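Long-range contacts in arylalkylamine N-Acetyltransferase like 5b (Aedes aegypti, PDB 4FD4), which probably transfers acyl groups, such as acetyl or long-chain fatty acyl, from acyl-coenzyme A to the amine of arylalkylamines such as serotonin and dopamine: residues S6-R10 with L143-L147; V20-R26 with K71-I77. Residue numbers count along the deposited sequence, not the author numbering.

Contact 1: residues S6-R10 with L143-L147; sequences SIVLR and LGQRL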
# COMPACT_ATOMS: atom_id res chain seq x y z
N SER A 6 -15.86 -13.54 -16.69
CA SER A 6 -15.68 -13.42 -15.25
C SER A 6 -14.27 -12.91 -14.94
O SER A 6 -13.43 -12.77 -15.83
CB SER A 6 -15.96 -14.74 -14.55
OG SER A 6 -16.25 -14.53 -13.17
N ILE A 7 -14.01 -12.63 -13.67
CA ILE A 7 -12.80 -11.92 -13.27
C ILE A 7 -11.78 -12.88 -12.64
O ILE A 7 -12.13 -13.66 -11.76
CB ILE A 7 -13.12 -10.77 -12.29
CG1 ILE A 7 -13.91 -9.68 -13.02
CG2 ILE A 7 -11.85 -10.19 -11.68
CD1 ILE A 7 -13.25 -9.20 -14.31
N VAL A 8 -10.53 -12.83 -13.11
CA VAL A 8 -9.48 -13.73 -12.63
C VAL A 8 -8.56 -13.02 -11.63
O VAL A 8 -8.09 -11.93 -11.91
CB VAL A 8 -8.59 -14.20 -13.79
CG1 VAL A 8 -7.44 -15.07 -13.26
CG2 VAL A 8 -9.41 -14.96 -14.83
N LEU A 9 -8.29 -13.64 -10.48
CA LEU A 9 -7.27 -13.10 -9.59
C LEU A 9 -6.03 -13.96 -9.70
O LEU A 9 -6.13 -15.19 -9.66
CB LEU A 9 -7.74 -13.11 -8.14
CG LEU A 9 -8.78 -12.11 -7.64
CD1 LEU A 9 -8.12 -10.94 -6.95
CD2 LEU A 9 -9.74 -11.65 -8.74
N ARG A 10 -4.85 -13.34 -9.81
CA ARG A 10 -3.62 -14.11 -9.84
C ARG A 10 -2.41 -13.24 -9.57
O ARG A 10 -2.51 -12.02 -9.57
CB ARG A 10 -3.45 -14.79 -11.19
CG ARG A 10 -3.39 -13.78 -12.34
CD ARG A 10 -3.33 -14.47 -13.67
NE ARG A 10 -3.33 -13.53 -14.78
CZ ARG A 10 -2.27 -12.85 -15.20
NH1 ARG A 10 -1.09 -12.99 -14.59
NH2 ARG A 10 -2.39 -12.02 -16.23
N LEU A 143 -14.46 -7.12 -5.53
CA LEU A 143 -13.07 -7.06 -6.02
C LEU A 143 -12.07 -6.70 -4.93
O LEU A 143 -11.03 -7.35 -4.82
CB LEU A 143 -12.93 -6.09 -7.20
CG LEU A 143 -13.05 -6.70 -8.60
CD1 LEU A 143 -12.43 -5.75 -9.61
CD2 LEU A 143 -12.38 -8.07 -8.65
N GLY A 144 -12.36 -5.66 -4.16
CA GLY A 144 -11.48 -5.25 -3.08
C GLY A 144 -11.31 -6.39 -2.10
O GLY A 144 -10.18 -6.73 -1.70
N GLN A 145 -12.43 -7.00 -1.72
CA GLN A 145 -12.38 -8.07 -0.73
C GLN A 145 -11.63 -9.27 -1.29
O GLN A 145 -10.88 -9.92 -0.57
CB GLN A 145 -13.78 -8.47 -0.24
CG GLN A 145 -13.76 -9.61 0.78
CD GLN A 145 -15.16 -10.04 1.23
OE1 GLN A 145 -16.16 -9.41 0.88
NE2 GLN A 145 -15.22 -11.12 2.02
N ARG A 146 -11.82 -9.56 -2.58
CA ARG A 146 -11.12 -10.70 -3.19
C ARG A 146 -9.62 -10.47 -3.33
O ARG A 146 -8.83 -11.41 -3.15
CB ARG A 146 -11.75 -11.07 -4.54
CG ARG A 146 -13.09 -11.77 -4.41
CD ARG A 146 -13.81 -11.80 -5.74
NE ARG A 146 -13.18 -12.70 -6.70
CZ ARG A 146 -13.51 -12.76 -7.98
NH1 ARG A 146 -14.47 -11.97 -8.46
NH2 ARG A 146 -12.89 -13.60 -8.79
N LEU A 147 -9.22 -9.24 -3.63
CA LEU A 147 -7.79 -8.89 -3.66
C LEU A 147 -7.15 -9.03 -2.28
O LEU A 147 -6.10 -9.67 -2.15
CB LEU A 147 -7.58 -7.46 -4.16
CG LEU A 147 -7.62 -7.26 -5.67
CD1 LEU A 147 -7.61 -5.77 -6.00
CD2 LEU A 147 -6.43 -7.99 -6.31
O HOH W 1 -16.38 -13.33 -10.31

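Contact 2: residues V20-R26 with K71-I77; sequences VREILHR and KFIGVSI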
# COMPACT_ATOMS: atom_id res chain seq x y z
N VAL A 20 1.36 -3.85 -15.13
CA VAL A 20 1.18 -3.47 -13.73
C VAL A 20 1.36 -1.96 -13.70
O VAL A 20 0.54 -1.23 -13.13
CB VAL A 20 2.18 -4.20 -12.80
CG1 VAL A 20 2.02 -3.72 -11.36
CG2 VAL A 20 1.98 -5.73 -12.88
N ARG A 21 2.39 -1.48 -14.40
CA ARG A 21 2.65 -0.05 -14.41
C ARG A 21 1.36 0.65 -14.84
O ARG A 21 0.90 1.62 -14.19
CB ARG A 21 3.82 0.28 -15.36
CG ARG A 21 4.44 1.68 -15.16
CD ARG A 21 5.30 2.12 -16.37
NE ARG A 21 6.45 1.26 -16.61
CZ ARG A 21 7.65 1.41 -16.05
NH1 ARG A 21 7.87 2.41 -15.21
NH2 ARG A 21 8.64 0.57 -16.34
N GLU A 22 0.75 0.21 -15.92
CA GLU A 22 -0.43 0.91 -16.41
C GLU A 22 -1.54 0.94 -15.41
O GLU A 22 -2.13 1.95 -15.25
CB GLU A 22 -0.97 0.34 -17.71
CG GLU A 22 -2.13 1.18 -18.32
CD GLU A 22 -3.56 0.86 -17.78
OE1 GLU A 22 -3.88 -0.28 -17.40
OE2 GLU A 22 -4.41 1.77 -17.78
N ILE A 23 -1.83 -0.19 -14.76
CA ILE A 23 -2.97 -0.14 -13.85
C ILE A 23 -2.66 0.84 -12.72
O ILE A 23 -3.54 1.60 -12.27
CB ILE A 23 -3.43 -1.56 -13.36
CG1 ILE A 23 -4.68 -1.46 -12.49
CG2 ILE A 23 -2.29 -2.32 -12.70
CD1 ILE A 23 -5.97 -1.28 -13.28
N LEU A 24 -1.39 0.89 -12.30
CA LEU A 24 -1.04 1.81 -11.22
C LEU A 24 -1.26 3.24 -11.68
O LEU A 24 -1.81 4.06 -10.95
CB LEU A 24 0.42 1.63 -10.76
CG LEU A 24 0.74 0.35 -9.96
CD1 LEU A 24 2.25 0.27 -9.70
CD2 LEU A 24 -0.04 0.30 -8.64
N HIS A 25 -0.85 3.54 -12.90
CA HIS A 25 -1.04 4.90 -13.42
C HIS A 25 -2.53 5.23 -13.45
O HIS A 25 -2.92 6.37 -13.20
CB HIS A 25 -0.52 4.99 -14.86
CG HIS A 25 0.91 5.41 -14.99
ND1 HIS A 25 1.28 6.60 -15.59
CD2 HIS A 25 2.06 4.80 -14.64
CE1 HIS A 25 2.59 6.70 -15.59
NE2 HIS A 25 3.10 5.62 -15.02
N ARG A 26 -3.37 4.24 -13.74
CA ARG A 26 -4.75 4.54 -14.14
C ARG A 26 -5.70 4.68 -12.96
O ARG A 26 -6.50 5.61 -12.90
CB ARG A 26 -5.28 3.47 -15.11
CG ARG A 26 -6.53 3.89 -15.90
CD ARG A 26 -7.02 2.77 -16.82
NE ARG A 26 -7.83 1.78 -16.10
CZ ARG A 26 -7.66 0.47 -16.18
NH1 ARG A 26 -8.45 -0.35 -15.48
NH2 ARG A 26 -6.70 -0.04 -16.94
N LYS A 71 -7.49 -7.38 -19.73
CA LYS A 71 -7.28 -6.08 -19.09
C LYS A 71 -7.21 -6.21 -17.56
O LYS A 71 -8.04 -6.89 -16.95
CB LYS A 71 -8.44 -5.16 -19.47
CG LYS A 71 -8.55 -3.86 -18.68
CD LYS A 71 -9.87 -3.16 -18.98
CE LYS A 71 -9.97 -1.80 -18.28
NZ LYS A 71 -11.24 -1.10 -18.63
N PHE A 72 -6.24 -5.55 -16.94
CA PHE A 72 -6.20 -5.50 -15.49
C PHE A 72 -7.27 -4.51 -15.00
O PHE A 72 -7.50 -3.47 -15.62
CB PHE A 72 -4.82 -5.06 -14.98
CG PHE A 72 -3.73 -6.09 -15.16
CD1 PHE A 72 -4.04 -7.41 -15.47
CD2 PHE A 72 -2.39 -5.73 -15.02
CE1 PHE A 72 -3.03 -8.35 -15.64
CE2 PHE A 72 -1.38 -6.67 -15.18
CZ PHE A 72 -1.69 -7.97 -15.50
N ILE A 73 -7.92 -4.83 -13.89
CA ILE A 73 -8.93 -3.94 -13.34
C ILE A 73 -8.78 -3.82 -11.83
O ILE A 73 -9.57 -3.15 -11.16
CB ILE A 73 -10.35 -4.43 -13.66
CG1 ILE A 73 -10.54 -5.85 -13.12
CG2 ILE A 73 -10.59 -4.39 -15.16
CD1 ILE A 73 -11.96 -6.34 -13.15
N GLY A 74 -7.78 -4.50 -11.28
CA GLY A 74 -7.46 -4.28 -9.88
C GLY A 74 -6.03 -4.70 -9.62
O GLY A 74 -5.47 -5.50 -10.38
N VAL A 75 -5.44 -4.19 -8.55
CA VAL A 75 -4.06 -4.57 -8.22
C VAL A 75 -3.81 -4.40 -6.73
O VAL A 75 -4.39 -3.51 -6.10
CB VAL A 75 -3.03 -3.76 -9.05
CG1 VAL A 75 -3.23 -2.26 -8.79
CG2 VAL A 75 -1.54 -4.20 -8.74
N SER A 76 -2.98 -5.27 -6.17
CA SER A 76 -2.57 -5.15 -4.78
C SER A 76 -1.09 -5.48 -4.69
O SER A 76 -0.63 -6.50 -5.22
CB SER A 76 -3.35 -6.09 -3.86
OG SER A 76 -2.87 -5.96 -2.53
N ILE A 77 -0.34 -4.63 -4.02
CA ILE A 77 1.09 -4.84 -3.91
C ILE A 77 1.47 -4.94 -2.44
O ILE A 77 1.08 -4.09 -1.62
CB ILE A 77 1.87 -3.73 -4.63
CG1 ILE A 77 1.45 -3.71 -6.10
CG2 ILE A 77 3.38 -3.95 -4.48
CD1 ILE A 77 2.28 -2.83 -6.98

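Contact 1: residues S6-R10 with L143-L147
This is a helix-on-sheet packing contact at the edge of the central sheet: the outermost strand 7-11 meets the first turn of helix 143-158. The short axes of 7-10 and 143-147 run roughly parallel, 26° apart, and approach to 10.2 Å, a spacing filled by side chains. Ile7 and Leu9 start toward the helix, whereas Val8 between them points away, as expected for successive strand residues. Ile7 CG2 lies 3.7 Å from Leu143 CD2, and Leu9 CD1 lies 3.5 Å from Leu147 CD2. Leu143 and Leu147 are one turn apart, joined by the helical bond from Leu147 N to Leu143 O (2.9 Å), so both reach the same strip of sheet, where they also touch Ala64 and Val62 of the neighbouring strand 61-66. Arg146 closes the outer side. Its NH2 donates to Ile7 O at 3.1 Å with an N-H...O angle of 139°, while Leu9 CD2 sits over one guanidinium face, 3.7 Å from Arg146 NH2. A water 3.1 Å from Ser6 OG also accepts a weak bond from Arg146 NH1 at 3.0 Å. A helix following strand 126-134 and covering the N-terminal strands is characteristic of the GNAT fold, in which the start of this helix, with the loop before it, normally forms the pyrophosphate-binding region for acyl-CoA.

Contact 2: residues V20-R26 with K71-I77
The N-terminal half of the GNAT fold packs its first helix across the central sheet, and this contact is part of that layer: helix 17-28 crosses strand 71-81 almost perpendicularly, with short axes 93° apart and 8.7 Å at closest approach. Ile23 is central: its CG2 lies 4.0 Å from Val75 CB, and its CD1 3.6 Å from Phe72 O. Near Ile23 CD1 the strand has a classic beta bulge, Ile73 and Gly74 both facing Ala64. The extra residue puts Phe72 and Val75 on the same side, toward the helix; Ile77, two residues on, follows in the regular pattern. Leu24 CD1 meets Ile77 CD1 at 4.1 Å, and Val20 CG2 meets Phe72 CE2 at 4.2 Å. At the partly exposed border, Arg26 NH1 donates to Phe72 O (3.3 Å, 166°) and forms a salt bridge with Asp135 OD1, while Arg26 NH2 pairs with Glu22 OE1 (2.9 Å). Arg26 NH1 lies only 4.3 Å from Lys71 NZ, but Glu22 and Asp135 balance the charge of Arg26, implying an apolar interface with a polar edge.

The two contacts pack helices on opposite faces of one sheet, with centres about 12 Å apart. Contact 2 is the more buried, with eight of its ten touching residues buried and 421 Å² covered, against two of five and 260 Å² in contact 1 at the sheet edge. Strand 71-81 connects them physically: Ile73, directed away from helix 17-28, places its CD1 3.3 Å from Ile7 CD1 and 3.6 Å from Leu143 CD1. Each interface adds an arginine-to-backbone-carbonyl bond to its apolar packing, but Arg26 also has acidic partners, whereas Arg146 has a weak water link.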